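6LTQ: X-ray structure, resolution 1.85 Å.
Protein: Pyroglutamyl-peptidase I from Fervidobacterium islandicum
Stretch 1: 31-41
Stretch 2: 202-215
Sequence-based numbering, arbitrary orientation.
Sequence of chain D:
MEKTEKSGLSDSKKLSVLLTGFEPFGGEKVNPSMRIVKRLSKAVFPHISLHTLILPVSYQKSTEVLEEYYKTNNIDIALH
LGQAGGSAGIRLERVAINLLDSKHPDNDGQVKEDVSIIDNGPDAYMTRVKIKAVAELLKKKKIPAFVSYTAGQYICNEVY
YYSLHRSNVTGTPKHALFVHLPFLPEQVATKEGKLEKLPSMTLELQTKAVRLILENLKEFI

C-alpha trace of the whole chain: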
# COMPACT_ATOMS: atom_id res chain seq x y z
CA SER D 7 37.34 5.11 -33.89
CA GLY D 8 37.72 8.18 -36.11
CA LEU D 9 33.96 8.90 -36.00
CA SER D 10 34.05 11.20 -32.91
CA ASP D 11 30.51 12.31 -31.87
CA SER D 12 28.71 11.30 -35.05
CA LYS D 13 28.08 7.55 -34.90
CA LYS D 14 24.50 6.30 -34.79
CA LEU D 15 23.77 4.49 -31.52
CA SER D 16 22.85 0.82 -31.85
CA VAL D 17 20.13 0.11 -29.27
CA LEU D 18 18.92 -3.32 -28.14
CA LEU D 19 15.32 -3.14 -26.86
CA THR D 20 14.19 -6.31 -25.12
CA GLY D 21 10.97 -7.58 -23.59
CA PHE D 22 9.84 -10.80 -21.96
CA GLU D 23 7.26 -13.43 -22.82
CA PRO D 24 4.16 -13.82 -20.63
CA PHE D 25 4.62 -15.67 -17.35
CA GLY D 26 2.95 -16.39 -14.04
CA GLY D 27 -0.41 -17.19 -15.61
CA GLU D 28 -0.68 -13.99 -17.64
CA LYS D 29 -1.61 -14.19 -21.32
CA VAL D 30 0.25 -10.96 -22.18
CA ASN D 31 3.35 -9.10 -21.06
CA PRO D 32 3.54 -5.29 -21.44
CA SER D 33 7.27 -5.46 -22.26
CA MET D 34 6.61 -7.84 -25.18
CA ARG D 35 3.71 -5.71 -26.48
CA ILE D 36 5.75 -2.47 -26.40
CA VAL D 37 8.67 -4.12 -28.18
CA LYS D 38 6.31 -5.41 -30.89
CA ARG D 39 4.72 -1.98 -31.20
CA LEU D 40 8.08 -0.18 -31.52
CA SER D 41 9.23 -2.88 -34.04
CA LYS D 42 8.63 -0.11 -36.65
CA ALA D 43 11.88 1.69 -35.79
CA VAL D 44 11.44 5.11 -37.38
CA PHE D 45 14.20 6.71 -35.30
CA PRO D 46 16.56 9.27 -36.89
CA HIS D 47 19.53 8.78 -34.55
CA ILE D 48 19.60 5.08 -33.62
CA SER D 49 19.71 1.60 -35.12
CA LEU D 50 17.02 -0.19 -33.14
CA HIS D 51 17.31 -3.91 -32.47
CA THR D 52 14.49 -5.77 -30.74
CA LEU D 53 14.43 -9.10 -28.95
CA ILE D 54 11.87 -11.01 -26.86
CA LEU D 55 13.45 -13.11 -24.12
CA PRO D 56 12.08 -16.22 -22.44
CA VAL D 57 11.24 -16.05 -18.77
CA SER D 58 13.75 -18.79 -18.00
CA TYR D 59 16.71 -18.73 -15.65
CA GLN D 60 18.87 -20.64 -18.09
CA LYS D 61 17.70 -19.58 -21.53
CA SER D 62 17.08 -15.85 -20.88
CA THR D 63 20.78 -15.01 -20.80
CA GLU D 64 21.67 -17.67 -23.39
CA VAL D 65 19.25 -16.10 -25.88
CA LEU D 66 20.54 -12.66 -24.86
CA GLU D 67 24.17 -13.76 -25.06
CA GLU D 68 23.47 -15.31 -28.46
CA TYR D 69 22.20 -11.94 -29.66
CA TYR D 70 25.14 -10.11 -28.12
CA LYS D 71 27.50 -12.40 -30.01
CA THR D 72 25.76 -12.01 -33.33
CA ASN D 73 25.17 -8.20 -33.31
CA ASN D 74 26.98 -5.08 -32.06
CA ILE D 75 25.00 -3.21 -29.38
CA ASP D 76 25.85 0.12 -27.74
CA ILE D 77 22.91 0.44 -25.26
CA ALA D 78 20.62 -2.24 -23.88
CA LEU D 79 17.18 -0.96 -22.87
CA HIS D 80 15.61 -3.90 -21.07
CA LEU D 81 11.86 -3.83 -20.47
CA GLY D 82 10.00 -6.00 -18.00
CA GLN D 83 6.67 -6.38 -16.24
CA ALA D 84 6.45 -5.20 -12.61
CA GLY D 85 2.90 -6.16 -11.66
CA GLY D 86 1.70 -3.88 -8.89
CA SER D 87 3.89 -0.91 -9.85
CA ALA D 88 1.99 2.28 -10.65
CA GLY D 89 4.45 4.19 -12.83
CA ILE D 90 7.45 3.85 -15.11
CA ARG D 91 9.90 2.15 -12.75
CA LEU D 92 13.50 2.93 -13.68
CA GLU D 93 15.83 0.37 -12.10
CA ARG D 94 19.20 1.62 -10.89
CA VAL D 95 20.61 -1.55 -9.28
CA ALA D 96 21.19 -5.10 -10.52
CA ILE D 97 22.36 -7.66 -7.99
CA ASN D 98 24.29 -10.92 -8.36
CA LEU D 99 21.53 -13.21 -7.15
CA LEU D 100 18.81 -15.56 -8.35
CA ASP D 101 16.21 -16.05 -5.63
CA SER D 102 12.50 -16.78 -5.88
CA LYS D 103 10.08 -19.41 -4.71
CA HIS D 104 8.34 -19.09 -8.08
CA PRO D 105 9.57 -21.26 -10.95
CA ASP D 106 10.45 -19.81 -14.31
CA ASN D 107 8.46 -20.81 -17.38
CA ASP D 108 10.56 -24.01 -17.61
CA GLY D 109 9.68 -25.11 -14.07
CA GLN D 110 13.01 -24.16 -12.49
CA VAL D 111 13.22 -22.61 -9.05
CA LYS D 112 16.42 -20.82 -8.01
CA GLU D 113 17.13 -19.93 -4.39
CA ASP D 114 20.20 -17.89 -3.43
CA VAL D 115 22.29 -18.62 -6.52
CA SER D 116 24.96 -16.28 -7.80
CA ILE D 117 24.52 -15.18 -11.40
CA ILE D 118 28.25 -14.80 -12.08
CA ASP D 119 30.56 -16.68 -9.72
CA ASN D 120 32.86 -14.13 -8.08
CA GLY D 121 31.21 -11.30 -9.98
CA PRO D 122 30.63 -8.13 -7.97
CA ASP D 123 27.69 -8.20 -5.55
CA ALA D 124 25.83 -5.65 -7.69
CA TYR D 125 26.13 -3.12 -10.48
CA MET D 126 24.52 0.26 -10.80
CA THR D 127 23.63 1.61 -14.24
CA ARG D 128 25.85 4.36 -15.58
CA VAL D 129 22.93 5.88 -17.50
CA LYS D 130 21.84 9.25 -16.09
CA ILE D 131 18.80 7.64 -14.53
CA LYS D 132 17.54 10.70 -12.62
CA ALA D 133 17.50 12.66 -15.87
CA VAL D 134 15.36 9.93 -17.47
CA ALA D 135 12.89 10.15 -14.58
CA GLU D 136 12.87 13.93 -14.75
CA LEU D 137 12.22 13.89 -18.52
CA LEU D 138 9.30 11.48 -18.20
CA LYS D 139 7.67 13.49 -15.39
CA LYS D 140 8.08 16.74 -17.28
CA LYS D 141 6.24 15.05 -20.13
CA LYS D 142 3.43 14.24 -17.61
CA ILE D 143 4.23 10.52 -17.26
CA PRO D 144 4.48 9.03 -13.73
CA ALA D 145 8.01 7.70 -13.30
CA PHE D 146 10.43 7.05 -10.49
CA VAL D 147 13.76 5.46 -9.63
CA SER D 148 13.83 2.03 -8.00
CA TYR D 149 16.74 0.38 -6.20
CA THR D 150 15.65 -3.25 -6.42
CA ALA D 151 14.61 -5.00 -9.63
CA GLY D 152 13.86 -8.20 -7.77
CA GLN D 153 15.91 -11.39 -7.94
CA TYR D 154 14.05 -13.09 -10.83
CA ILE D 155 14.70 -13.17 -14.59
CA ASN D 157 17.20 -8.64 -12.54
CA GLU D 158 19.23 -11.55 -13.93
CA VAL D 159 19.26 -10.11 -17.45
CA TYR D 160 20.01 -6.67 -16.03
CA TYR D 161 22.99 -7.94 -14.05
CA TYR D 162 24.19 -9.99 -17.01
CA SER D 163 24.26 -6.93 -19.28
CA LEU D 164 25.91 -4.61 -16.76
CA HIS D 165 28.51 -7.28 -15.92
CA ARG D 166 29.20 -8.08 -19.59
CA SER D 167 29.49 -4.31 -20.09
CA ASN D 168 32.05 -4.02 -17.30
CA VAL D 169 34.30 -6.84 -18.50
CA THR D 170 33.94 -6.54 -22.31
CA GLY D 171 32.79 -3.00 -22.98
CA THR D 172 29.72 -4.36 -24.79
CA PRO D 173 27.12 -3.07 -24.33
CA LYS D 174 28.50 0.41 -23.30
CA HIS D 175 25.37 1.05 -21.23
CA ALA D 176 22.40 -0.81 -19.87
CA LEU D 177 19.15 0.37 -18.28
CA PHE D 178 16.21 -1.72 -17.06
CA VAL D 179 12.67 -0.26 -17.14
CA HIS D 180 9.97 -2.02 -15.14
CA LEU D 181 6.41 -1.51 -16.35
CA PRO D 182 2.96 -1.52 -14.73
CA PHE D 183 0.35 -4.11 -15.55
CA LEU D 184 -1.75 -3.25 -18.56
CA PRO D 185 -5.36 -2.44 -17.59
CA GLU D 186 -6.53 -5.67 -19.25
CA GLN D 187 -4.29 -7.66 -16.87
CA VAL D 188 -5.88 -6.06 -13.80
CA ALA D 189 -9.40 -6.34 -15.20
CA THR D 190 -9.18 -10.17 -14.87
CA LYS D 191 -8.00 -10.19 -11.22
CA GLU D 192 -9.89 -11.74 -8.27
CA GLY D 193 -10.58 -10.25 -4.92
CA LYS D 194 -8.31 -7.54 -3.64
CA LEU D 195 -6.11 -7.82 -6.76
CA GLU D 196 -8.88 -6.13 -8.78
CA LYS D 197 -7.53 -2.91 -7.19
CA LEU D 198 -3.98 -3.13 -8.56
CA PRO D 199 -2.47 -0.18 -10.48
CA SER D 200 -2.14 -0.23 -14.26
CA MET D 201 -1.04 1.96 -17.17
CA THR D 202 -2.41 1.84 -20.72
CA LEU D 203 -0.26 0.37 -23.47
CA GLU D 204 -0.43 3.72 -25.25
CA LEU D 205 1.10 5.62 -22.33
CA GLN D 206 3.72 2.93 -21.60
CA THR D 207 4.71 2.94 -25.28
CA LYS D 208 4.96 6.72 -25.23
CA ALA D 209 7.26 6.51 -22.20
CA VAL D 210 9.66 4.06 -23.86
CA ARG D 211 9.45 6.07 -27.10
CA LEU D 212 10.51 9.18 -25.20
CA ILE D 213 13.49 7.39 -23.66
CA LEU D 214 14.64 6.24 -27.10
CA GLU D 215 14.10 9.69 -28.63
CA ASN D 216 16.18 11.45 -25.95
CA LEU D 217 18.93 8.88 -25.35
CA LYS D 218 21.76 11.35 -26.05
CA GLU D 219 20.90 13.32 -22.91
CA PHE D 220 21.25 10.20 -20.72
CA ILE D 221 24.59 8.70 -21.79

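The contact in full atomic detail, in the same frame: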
# COMPACT_ATOMS: atom_id res chain seq x y z
N ASN D 31 2.30 -9.76 -21.81
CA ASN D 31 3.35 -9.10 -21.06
C ASN D 31 3.54 -7.71 -21.66
O ASN D 31 3.82 -7.59 -22.86
CB ASN D 31 4.65 -9.91 -21.10
CG ASN D 31 5.72 -9.36 -20.16
OD1 ASN D 31 5.89 -8.14 -20.03
ND2 ASN D 31 6.49 -10.27 -19.54
N PRO D 32 3.39 -6.64 -20.87
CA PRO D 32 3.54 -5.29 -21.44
C PRO D 32 4.89 -5.06 -22.12
O PRO D 32 4.95 -4.31 -23.09
CB PRO D 32 3.35 -4.36 -20.23
CG PRO D 32 3.70 -5.21 -19.04
CD PRO D 32 3.19 -6.59 -19.40
N SER D 33 5.97 -5.63 -21.59
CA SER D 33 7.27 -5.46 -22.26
C SER D 33 7.24 -6.04 -23.68
O SER D 33 7.73 -5.40 -24.61
CB SER D 33 8.40 -6.07 -21.43
OG SER D 33 8.25 -7.46 -21.21
N MET D 34 6.70 -7.24 -23.84
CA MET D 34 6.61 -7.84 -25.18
C MET D 34 5.74 -6.99 -26.11
O MET D 34 6.13 -6.72 -27.25
CB MET D 34 6.05 -9.26 -25.06
CG MET D 34 5.94 -10.10 -26.39
SD MET D 34 5.42 -11.77 -25.93
CE MET D 34 4.98 -12.41 -27.55
N ARG D 35 4.59 -6.51 -25.62
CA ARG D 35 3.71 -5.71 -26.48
C ARG D 35 4.37 -4.41 -26.93
O ARG D 35 4.24 -4.02 -28.10
CB ARG D 35 2.40 -5.39 -25.78
CG ARG D 35 1.61 -6.60 -25.40
CD ARG D 35 0.72 -7.06 -26.54
NE ARG D 35 -0.16 -5.99 -27.00
CZ ARG D 35 -1.40 -5.82 -26.57
NH1 ARG D 35 -2.14 -4.82 -27.05
NH2 ARG D 35 -1.91 -6.64 -25.66
N ILE D 36 5.08 -3.72 -26.02
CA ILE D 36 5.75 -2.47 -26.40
C ILE D 36 6.83 -2.74 -27.44
O ILE D 36 7.03 -1.95 -28.38
CB ILE D 36 6.35 -1.76 -25.17
CG1 ILE D 36 5.27 -1.30 -24.19
CG2 ILE D 36 7.22 -0.56 -25.60
CD1 ILE D 36 5.89 -0.68 -22.93
N VAL D 37 7.60 -3.81 -27.24
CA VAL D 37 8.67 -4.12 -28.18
C VAL D 37 8.09 -4.39 -29.56
O VAL D 37 8.58 -3.87 -30.57
CB VAL D 37 9.50 -5.32 -27.67
CG1 VAL D 37 10.41 -5.85 -28.79
CG2 VAL D 37 10.34 -4.93 -26.45
N LYS D 38 7.00 -5.16 -29.62
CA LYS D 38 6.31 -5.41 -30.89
C LYS D 38 5.81 -4.11 -31.49
O LYS D 38 5.92 -3.89 -32.70
CB LYS D 38 5.15 -6.39 -30.70
CG LYS D 38 5.54 -7.81 -30.30
CD LYS D 38 4.30 -8.72 -30.18
CE LYS D 38 3.18 -8.06 -29.35
NZ LYS D 38 2.08 -9.00 -28.97
N ARG D 39 5.23 -3.24 -30.67
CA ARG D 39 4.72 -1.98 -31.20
C ARG D 39 5.84 -1.11 -31.78
O ARG D 39 5.66 -0.49 -32.83
CB ARG D 39 3.96 -1.22 -30.11
CG ARG D 39 3.33 0.05 -30.62
CD ARG D 39 2.19 0.47 -29.72
NE ARG D 39 1.00 -0.35 -29.93
CZ ARG D 39 -0.18 -0.08 -29.39
NH1 ARG D 39 -0.33 1.00 -28.62
NH2 ARG D 39 -1.22 -0.87 -29.62
N LEU D 40 6.99 -1.05 -31.11
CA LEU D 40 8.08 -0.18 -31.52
C LEU D 40 8.96 -0.82 -32.59
O LEU D 40 9.90 -0.16 -33.08
CB LEU D 40 8.89 0.24 -30.30
CG LEU D 40 8.17 1.23 -29.38
CD1 LEU D 40 9.06 1.73 -28.23
CD2 LEU D 40 7.55 2.44 -30.13
N SER D 41 8.68 -2.10 -32.91
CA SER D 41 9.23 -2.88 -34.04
C SER D 41 9.44 -2.06 -35.30
O SER D 41 10.50 -2.20 -35.91
CB SER D 41 8.23 -4.02 -34.38
OG SER D 41 8.42 -5.24 -33.62
N THR D 202 -2.05 2.28 -19.37
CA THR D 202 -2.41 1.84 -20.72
C THR D 202 -1.18 1.56 -21.56
O THR D 202 -0.11 2.14 -21.35
CB THR D 202 -3.29 2.88 -21.44
OG1 THR D 202 -2.53 4.07 -21.68
CG2 THR D 202 -4.54 3.22 -20.63
N LEU D 203 -1.34 0.65 -22.53
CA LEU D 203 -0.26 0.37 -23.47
C LEU D 203 0.18 1.63 -24.19
O LEU D 203 1.38 1.86 -24.41
CB LEU D 203 -0.71 -0.69 -24.49
CG LEU D 203 0.34 -1.06 -25.54
CD1 LEU D 203 1.56 -1.75 -24.90
CD2 LEU D 203 -0.29 -1.94 -26.61
N GLU D 204 -0.78 2.50 -24.53
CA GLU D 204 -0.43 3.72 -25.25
C GLU D 204 0.52 4.59 -24.44
O GLU D 204 1.54 5.07 -24.96
CB GLU D 204 -1.71 4.48 -25.63
CG GLU D 204 -2.77 3.61 -26.35
CD GLU D 204 -3.72 2.86 -25.40
OE1 GLU D 204 -4.68 3.48 -24.88
OE2 GLU D 204 -3.54 1.64 -25.19
N LEU D 205 0.24 4.77 -23.15
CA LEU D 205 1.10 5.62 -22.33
C LEU D 205 2.45 4.94 -22.05
O LEU D 205 3.50 5.61 -22.09
CB LEU D 205 0.39 5.99 -21.02
CG LEU D 205 1.12 7.03 -20.15
CD1 LEU D 205 1.37 8.34 -20.92
CD2 LEU D 205 0.36 7.29 -18.84
N GLN D 206 2.45 3.63 -21.79
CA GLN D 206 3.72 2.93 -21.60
C GLN D 206 4.58 3.01 -22.86
O GLN D 206 5.80 3.19 -22.78
CB GLN D 206 3.49 1.46 -21.23
CG GLN D 206 2.75 1.23 -19.94
CD GLN D 206 2.93 -0.18 -19.46
OE1 GLN D 206 3.97 -0.80 -19.71
NE2 GLN D 206 1.93 -0.71 -18.77
N THR D 207 3.96 2.84 -24.02
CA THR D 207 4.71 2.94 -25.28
C THR D 207 5.26 4.34 -25.46
O THR D 207 6.42 4.51 -25.87
CB THR D 207 3.81 2.53 -26.44
OG1 THR D 207 3.36 1.18 -26.23
CG2 THR D 207 4.57 2.59 -27.76
N LYS D 208 4.46 5.35 -25.15
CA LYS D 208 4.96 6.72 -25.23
C LYS D 208 6.17 6.91 -24.32
O LYS D 208 7.14 7.58 -24.69
CB LYS D 208 3.83 7.70 -24.90
CG LYS D 208 4.29 9.15 -24.86
CD LYS D 208 3.13 10.13 -24.60
CE LYS D 208 3.61 11.57 -24.52
NZ LYS D 208 2.50 12.56 -24.31
N ALA D 209 6.14 6.33 -23.12
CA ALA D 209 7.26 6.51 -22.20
C ALA D 209 8.54 5.93 -22.79
O ALA D 209 9.59 6.59 -22.80
CB ALA D 209 6.95 5.87 -20.85
N VAL D 210 8.47 4.70 -23.30
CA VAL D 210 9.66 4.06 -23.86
C VAL D 210 10.10 4.80 -25.12
O VAL D 210 11.31 4.97 -25.36
CB VAL D 210 9.39 2.57 -24.11
CG1 VAL D 210 10.58 1.93 -24.83
CG2 VAL D 210 9.13 1.86 -22.76
N ARG D 211 9.14 5.26 -25.92
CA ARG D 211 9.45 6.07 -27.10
C ARG D 211 10.24 7.31 -26.72
O ARG D 211 11.27 7.62 -27.32
CB ARG D 211 8.13 6.39 -27.83
CG ARG D 211 8.19 7.13 -29.17
CD ARG D 211 7.15 8.19 -29.36
NE ARG D 211 5.81 7.61 -29.25
CZ ARG D 211 4.63 8.21 -29.45
NH1 ARG D 211 4.51 9.40 -30.02
NH2 ARG D 211 3.49 7.48 -29.25
N LEU D 212 9.82 7.97 -25.64
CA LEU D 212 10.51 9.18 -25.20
C LEU D 212 11.93 8.89 -24.72
O LEU D 212 12.82 9.73 -24.86
CB LEU D 212 9.72 9.88 -24.10
CG LEU D 212 8.49 10.68 -24.55
CD1 LEU D 212 7.53 10.94 -23.37
CD2 LEU D 212 8.94 12.00 -25.19
N ILE D 213 12.14 7.74 -24.07
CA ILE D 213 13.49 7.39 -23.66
C ILE D 213 14.38 7.22 -24.89
O ILE D 213 15.50 7.74 -24.96
CB ILE D 213 13.50 6.12 -22.79
CG1 ILE D 213 12.74 6.35 -21.46
CG2 ILE D 213 14.94 5.68 -22.51
CD1 ILE D 213 12.51 5.05 -20.69
N LEU D 214 13.88 6.48 -25.88
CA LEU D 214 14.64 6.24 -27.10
C LEU D 214 14.91 7.54 -27.85
O LEU D 214 16.02 7.75 -28.35
CB LEU D 214 13.90 5.27 -28.00
CG LEU D 214 13.81 3.83 -27.50
CD1 LEU D 214 12.77 3.04 -28.30
CD2 LEU D 214 15.18 3.13 -27.49
N GLU D 215 13.92 8.44 -27.91
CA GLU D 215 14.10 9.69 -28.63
C GLU D 215 15.11 10.62 -27.97
O GLU D 215 15.67 11.48 -28.65
CB GLU D 215 12.78 10.45 -28.76
CG GLU D 215 11.84 9.93 -29.83
CD GLU D 215 10.50 10.67 -29.82
OE1 GLU D 215 10.33 11.57 -28.98
OE2 GLU D 215 9.61 10.30 -30.61

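Two helices far apart in sequence can pack through interlocking, largely apolar side chains, with no hydrogen bond between them, as the helices 32-40 and 203-215 of this pyroglutamyl-peptidase illustrate. Their axes cross at -64° and approach to 9.9 Å, and the two stretches bury 578 Å² between them. The backbones come near at Ile36 and Thr207, whose CA atoms lie 5.6 Å apart.

Ile36 acts as a knob in a hole formed by Leu203, Gln206, Thr207 and Val210. Its CD1 reaches Gln206 CB at 3.6 Å, while its CG1 lies 3.8 Å from Leu203 CD1. Ile36 CG1 also lies 3.7 Å from Thr207 OG1, and that hydroxyl donates within its own helix to Leu203 O at 2.8 Å, so its proton is already used. One turn on, Leu40 repeats the motif among Thr207, Val210, Arg211 and Leu214, its CD1 lying 3.7 Å from Val210 CG1 and 3.9 Å from Leu214 CD1.

Leu203, the most extensively covered residue, also meets two arginines. Its CD2 lies over one face of the Arg39 guanidinium, 3.3 Å from Arg39 NH2, and 3.5 Å from Arg35 NH1. A guanidinium face is weakly hydrated, so that of Arg39 can lie against a methyl group. Nearer the backbone, Arg39 CD packs 3.7 Å from Thr207 CG2, extending the apolar contact through its aliphatic portion.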